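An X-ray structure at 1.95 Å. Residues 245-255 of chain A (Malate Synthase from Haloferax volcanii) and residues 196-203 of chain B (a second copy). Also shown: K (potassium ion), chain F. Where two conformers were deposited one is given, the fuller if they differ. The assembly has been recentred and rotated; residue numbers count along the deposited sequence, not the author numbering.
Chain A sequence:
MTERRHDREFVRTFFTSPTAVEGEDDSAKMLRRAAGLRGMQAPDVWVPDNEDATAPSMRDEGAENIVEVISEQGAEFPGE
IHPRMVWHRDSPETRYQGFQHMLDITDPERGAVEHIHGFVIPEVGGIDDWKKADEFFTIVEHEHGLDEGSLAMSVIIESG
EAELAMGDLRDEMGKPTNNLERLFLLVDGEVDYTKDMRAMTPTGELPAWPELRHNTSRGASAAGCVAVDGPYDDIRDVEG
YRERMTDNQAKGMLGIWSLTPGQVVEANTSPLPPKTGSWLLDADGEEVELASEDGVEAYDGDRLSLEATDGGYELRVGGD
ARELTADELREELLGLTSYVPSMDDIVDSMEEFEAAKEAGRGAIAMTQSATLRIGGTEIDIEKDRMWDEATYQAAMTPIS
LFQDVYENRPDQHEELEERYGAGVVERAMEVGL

Chain A, residues 245-255: MTDNQAKGMLG
Chain B 196-203: DMRAMTPT

How does the end of a helix in chain B meet chain A? Chain B comes out of a helix, and Arg198(B) is the first residue to leave helical phi/psi, at 65/37, in a Schellman motif. Chain A turns likewise: a helix leads into a type I turn from Gln249(A) to Gly252(A), itself a Schellman residue at 84/13. The turned backbones meet there, with Gly252(A) CA 3.5 Å from Ala199(B) CA. A potassium ion joins them, bound by Met197(B) O at 2.7 Å, Gly252(A) O at 2.9 Å and four atoms elsewhere in the structure.

Why is Gly252(A) a glycine? Gly252(A) CA lies 3.2 Å from Met197(B) O in a CA-H...O contact. A CB on Gly252(A) would point toward chain B and sit 2.1 Å from Met197(B) O, a clash, and at 84/13 a CB would also jam against the carbonyl O of Lys251(A), which by itself calls for glycine.

What packs around Arg198(B) and Ala199(B)? Leu254(A) (m, t) points toward chain B, its CD2 3.2 Å from Arg198(B) O, which is buried without a partner. Ala199(B), extended at -87/162, has a small side chain that fits tightly: CB is 3.6 Å from Ala250(A) O.

Which hydrogen bond fixes the register? Met200(B) N donates to Gln249(A) O at 2.8 Å and 167°; that oxygen also accepts from Gly252(A) N at 3.1 Å. Met200(B) is extended (-149/153). The CA-to-CB bond of Met200(B) points away, but its p, t, t side chain brings Met200(B) CE within 4.2 Å of Leu254(A) CD2 and 4.0 Å of Gln249(A) CG. One water donates to both Met200(B) O and Thr246(A) O, each at 2.7 Å.

How does the contact end? Thr201(B) (p, -132/157) sets CG2 4.1 Å from Ala250(A) CB. Exposed Pro202(B) places CG 3.9 Å from Thr246(A) CG2; Thr203(B) makes no contact. Together the stretches bury 476 Å².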

ATOM      1  N   MET A 245      -1.348   8.624 -16.426  1.00 32.60           N
ATOM      2  CA  MET A 245      -0.792   7.456 -17.141  1.00 32.35           C
ATOM      3  C   MET A 245       0.663   7.224 -16.815  1.00 35.01           C
ATOM      4  O   MET A 245       1.075   6.084 -16.613  1.00 35.00           O
ATOM      5  CB  MET A 245      -0.968   7.580 -18.658  1.00 30.70           C
ATOM      6  CG  MET A 245      -2.458   7.420 -18.999  1.00 31.92           C
ATOM      7  SD  MET A 245      -2.565   7.490 -20.858  1.00 39.77           S
ATOM      8  CE  MET A 245      -2.460   9.258 -21.173  1.00 37.62           C
ATOM      9  N   THR A 246       1.439   8.305 -16.728  1.00 35.52           N
ATOM     10  CA  THR A 246       2.834   8.195 -16.334  1.00 36.64           C
ATOM     11  C   THR A 246       2.947   7.659 -14.914  1.00 37.50           C
ATOM     12  O   THR A 246       3.787   6.800 -14.694  1.00 38.66           O
ATOM     13  CB  THR A 246       3.535   9.552 -16.406  1.00 37.64           C
ATOM     14  OG1 THR A 246       3.525   9.970 -17.773  1.00 41.69           O
ATOM     15  CG2 THR A 246       4.946   9.406 -15.917  1.00 35.37           C
ATOM     16  N   ASP A 247       2.149   8.181 -13.985  1.00 37.53           N
ATOM     17  CA  ASP A 247       2.129   7.632 -12.620  1.00 39.58           C
ATOM     18  C   ASP A 247       1.757   6.125 -12.587  1.00 36.71           C
ATOM     19  O   ASP A 247       2.456   5.344 -11.959  1.00 37.03           O
ATOM     20  CB  ASP A 247       1.127   8.428 -11.795  1.00 40.33           C
ATOM     21  CG  ASP A 247       1.379   8.284 -10.302  1.00 52.53           C
ATOM     22  OD1 ASP A 247       2.351   8.891  -9.813  1.00 62.22           O
ATOM     23  OD2 ASP A 247       0.660   7.552  -9.589  1.00 54.84           O
ATOM     24  N   ASN A 248       0.730   5.704 -13.327  1.00 35.60           N
ATOM     25  CA  ASN A 248       0.378   4.290 -13.521  1.00 33.93           C
ATOM     26  C   ASN A 248       1.487   3.423 -14.054  1.00 33.03           C
ATOM     27  O   ASN A 248       1.748   2.378 -13.467  1.00 32.30           O
ATOM     28  CB  ASN A 248      -0.819   4.072 -14.468  1.00 32.88           C
ATOM     29  CG  ASN A 248      -2.068   4.703 -13.956  1.00 32.57           C
ATOM     30  OD1 ASN A 248      -2.191   5.063 -12.752  1.00 35.12           O
ATOM     31  ND2 ASN A 248      -3.030   4.848 -14.860  1.00 34.23           N
ATOM     32  N   GLN A 249       2.191   3.875 -15.088  1.00 31.18           N
ATOM     33  CA  GLN A 249       3.218   3.095 -15.767  1.00 32.34           C
ATOM     34  C   GLN A 249       4.339   2.852 -14.745  1.00 31.66           C
ATOM     35  O   GLN A 249       5.030   1.826 -14.810  1.00 34.45           O
ATOM     36  CB  GLN A 249       3.711   3.859 -17.025  1.00 33.98           C
ATOM     37  CG  GLN A 249       2.642   3.844 -18.172  1.00 33.48           C
ATOM     38  CD  GLN A 249       2.775   5.037 -19.159  1.00 35.65           C
ATOM     39  OE1 GLN A 249       3.797   5.718 -19.171  1.00 40.23           O
ATOM     40  NE2 GLN A 249       1.763   5.271 -19.960  1.00 39.16           N
ATOM     41  N   ALA A 250       4.551   3.770 -13.825  1.00 31.87           N
ATOM     42  CA  ALA A 250       5.624   3.531 -12.829  1.00 34.45           C
ATOM     43  C   ALA A 250       5.231   2.494 -11.761  1.00 35.06           C
ATOM     44  O   ALA A 250       6.102   2.049 -11.008  1.00 35.20           O
ATOM     45  CB  ALA A 250       6.074   4.810 -12.150  1.00 36.07           C
ATOM     46  N   LYS A 251       3.951   2.107 -11.736  1.00 33.98           N
ATOM     47  CA  LYS A 251       3.427   1.037 -10.868  0.50 34.42           C
ATOM     48  C   LYS A 251       3.302  -0.256 -11.672  1.00 34.18           C
ATOM     49  O   LYS A 251       2.925  -1.286 -11.136  1.00 35.13           O
ATOM     50  CB  LYS A 251       2.029   1.398 -10.330  0.50 34.01           C
ATOM     51  CG  LYS A 251       1.976   2.707  -9.516  0.50 37.06           C
ATOM     52  CD  LYS A 251       0.581   3.005  -8.994  0.50 35.76           C
ATOM     53  CE  LYS A 251       0.562   4.001  -7.842  0.50 35.87           C
ATOM     54  NZ  LYS A 251       1.650   5.011  -7.767  0.50 33.72           N
ATOM     55  N   GLY A 252       3.595  -0.221 -12.975  1.00 33.28           N
ATOM     56  CA  GLY A 252       3.439  -1.420 -13.806  1.00 33.03           C
ATOM     57  C   GLY A 252       2.006  -1.596 -14.311  1.00 31.31           C
ATOM     58  O   GLY A 252       1.599  -2.663 -14.772  1.00 31.95           O
ATOM     59  N   MET A 253       1.194  -0.562 -14.187  1.00 32.02           N
ATOM     60  CA  MET A 253      -0.165  -0.603 -14.726  1.00 32.99           C
ATOM     61  C   MET A 253      -0.171   0.149 -16.067  1.00 32.06           C
ATOM     62  O   MET A 253      -0.190   1.372 -16.116  1.00 34.49           O
ATOM     63  CB  MET A 253      -1.126   0.040 -13.727  1.00 31.83           C
ATOM     64  CG  MET A 253      -2.591   0.108 -14.136  1.00 34.52           C
ATOM     65  SD  MET A 253      -3.561   0.745 -12.690  1.00 38.18           S
ATOM     66  CE  MET A 253      -3.887  -0.917 -12.093  1.00 32.82           C
ATOM     67  N   LEU A 254      -0.050  -0.583 -17.164  1.00 33.82           N
ATOM     68  CA  LEU A 254       0.346   0.081 -18.429  1.00 34.81           C
ATOM     69  C   LEU A 254      -0.873   0.383 -19.270  1.00 36.27           C
ATOM     70  O   LEU A 254      -0.740   0.970 -20.347  1.00 41.21           O
ATOM     71  CB  LEU A 254       1.323  -0.810 -19.206  1.00 34.42           C
ATOM     72  CG  LEU A 254       2.600  -1.247 -18.485  1.00 37.26           C
ATOM     73  CD1 LEU A 254       3.554  -2.117 -19.337  1.00 41.11           C
ATOM     74  CD2 LEU A 254       3.400  -0.101 -17.810  1.00 32.31           C
ATOM     75  N   GLY A 255      -2.056  -0.067 -18.864  1.00 36.00           N
ATOM     76  CA  GLY A 255      -3.282   0.233 -19.592  1.00 36.25           C
ATOM     77  C   GLY A 255      -4.183   1.169 -18.828  1.00 35.43           C
ATOM     78  O   GLY A 255      -4.081   1.247 -17.591  1.00 35.29           O
TER
ATOM     79  N   ASP B 196       9.360  -7.612 -13.208  1.00 32.03           N
ATOM     80  CA  ASP B 196       8.240  -8.530 -12.973  1.00 29.69           C
ATOM     81  C   ASP B 196       6.924  -7.781 -12.987  1.00 29.56           C
ATOM     82  O   ASP B 196       5.933  -8.300 -13.474  1.00 31.65           O
ATOM     83  CB  ASP B 196       8.498  -9.317 -11.656  1.00 29.66           C
ATOM     84  CG  ASP B 196       7.378 -10.384 -11.390  1.00 37.59           C
ATOM     85  OD1 ASP B 196       7.397 -11.408 -12.091  1.00 35.11           O
ATOM     86  OD2 ASP B 196       6.455 -10.214 -10.549  1.00 37.79           O
ATOM     87  N   MET B 197       6.889  -6.553 -12.459  1.00 30.58           N
ATOM     88  CA  MET B 197       5.701  -5.723 -12.415  1.00 30.02           C
ATOM     89  C   MET B 197       5.459  -5.040 -13.778  1.00 33.32           C
ATOM     90  O   MET B 197       4.338  -4.489 -13.972  1.00 31.33           O
ATOM     91  CB  MET B 197       5.797  -4.678 -11.266  1.00 30.90           C
ATOM     92  CG  MET B 197       5.919  -5.358  -9.813  1.00 29.49           C
ATOM     93  SD  MET B 197       4.185  -5.918  -9.410  1.00 34.01           S
ATOM     94  CE  MET B 197       3.560  -4.346  -8.791  1.00 29.56           C
ATOM     95  N   ARG B 198       6.437  -5.099 -14.702  1.00 32.81           N
ATOM     96  CA  ARG B 198       6.298  -4.428 -16.026  1.00 35.56           C
ATOM     97  C   ARG B 198       6.219  -2.901 -15.900  1.00 36.49           C
ATOM     98  O   ARG B 198       5.540  -2.238 -16.668  1.00 37.78           O
ATOM     99  CB  ARG B 198       5.195  -4.974 -16.961  1.00 36.60           C
ATOM    100  CG  ARG B 198       5.297  -6.505 -17.084  1.00 37.37           C
ATOM    101  CD  ARG B 198       4.497  -7.198 -18.167  1.00 41.43           C
ATOM    102  NE  ARG B 198       3.108  -6.782 -18.169  1.00 36.73           N
ATOM    103  CZ  ARG B 198       2.288  -7.052 -19.184  1.00 42.64           C
ATOM    104  NH1 ARG B 198       2.747  -7.724 -20.247  1.00 41.63           N
ATOM    105  NH2 ARG B 198       1.035  -6.630 -19.144  1.00 37.57           N
ATOM    106  N   ALA B 199       6.963  -2.318 -14.966  1.00 33.55           N
ATOM    107  CA  ALA B 199       6.805  -0.918 -14.772  1.00 33.76           C
ATOM    108  C   ALA B 199       7.742  -0.203 -15.765  1.00 34.54           C
ATOM    109  O   ALA B 199       8.739  -0.757 -16.210  1.00 35.11           O
ATOM    110  CB  ALA B 199       7.137  -0.537 -13.341  1.00 31.66           C
ATOM    111  N   MET B 200       7.463   1.069 -15.994  1.00 37.13           N
ATOM    112  CA  MET B 200       8.386   1.877 -16.785  1.00 39.83           C
ATOM    113  C   MET B 200       8.356   3.313 -16.329  1.00 38.86           C
ATOM    114  O   MET B 200       7.410   3.805 -15.694  1.00 37.11           O
ATOM    115  CB  MET B 200       8.168   1.665 -18.286  1.00 41.05           C
ATOM    116  CG  MET B 200       6.859   2.132 -18.858  1.00 46.94           C
ATOM    117  SD  MET B 200       6.650   1.363 -20.503  1.00 54.12           S
ATOM    118  CE  MET B 200       5.127   2.161 -20.840  1.00 49.91           C
ATOM    119  N   THR B 201       9.474   3.993 -16.547  1.00 41.11           N
ATOM    120  CA  THR B 201       9.478   5.429 -16.219  1.00 41.11           C
ATOM    121  C   THR B 201      10.072   6.229 -17.389  1.00 43.08           C
ATOM    122  O   THR B 201      10.895   5.659 -18.099  1.00 42.51           O
ATOM    123  CB  THR B 201      10.397   5.681 -14.988  1.00 41.72           C
ATOM    124  OG1 THR B 201      11.717   5.221 -15.313  1.00 41.06           O
ATOM    125  CG2 THR B 201       9.907   4.967 -13.667  1.00 37.83           C
ATOM    126  N   PRO B 202       9.759   7.532 -17.531  1.00 43.99           N
ATOM    127  CA  PRO B 202      10.321   8.328 -18.658  1.00 45.53           C
ATOM    128  C   PRO B 202      11.874   8.326 -18.711  1.00 45.66           C
ATOM    129  O   PRO B 202      12.447   8.184 -19.796  1.00 48.80           O
ATOM    130  CB  PRO B 202       9.771   9.726 -18.373  1.00 45.21           C
ATOM    131  CG  PRO B 202       8.525   9.481 -17.538  1.00 47.37           C
ATOM    132  CD  PRO B 202       9.053   8.417 -16.586  1.00 44.02           C
ATOM    133  N   THR B 203      12.564   8.408 -17.581  1.00 44.55           N
ATOM    134  CA  THR B 203      14.029   8.298 -17.548  1.00 45.21           C
ATOM    135  C   THR B 203      14.625   6.868 -17.572  1.00 46.10           C
ATOM    136  O   THR B 203      15.799   6.692 -17.884  1.00 45.37           O
ATOM    137  CB  THR B 203      14.598   9.114 -16.347  1.00 45.81           C
ATOM    138  OG1 THR B 203      14.284   8.462 -15.101  1.00 48.85           O
ATOM    139  CG2 THR B 203      13.975  10.519 -16.281  1.00 48.99           C
TER
HETATM  140  K     K F 602       1.811  -5.304 -13.488  1.00 37.10           K
HETATM  141  O   HOH W   1       6.333   6.316 -15.491  1.00 35.75           O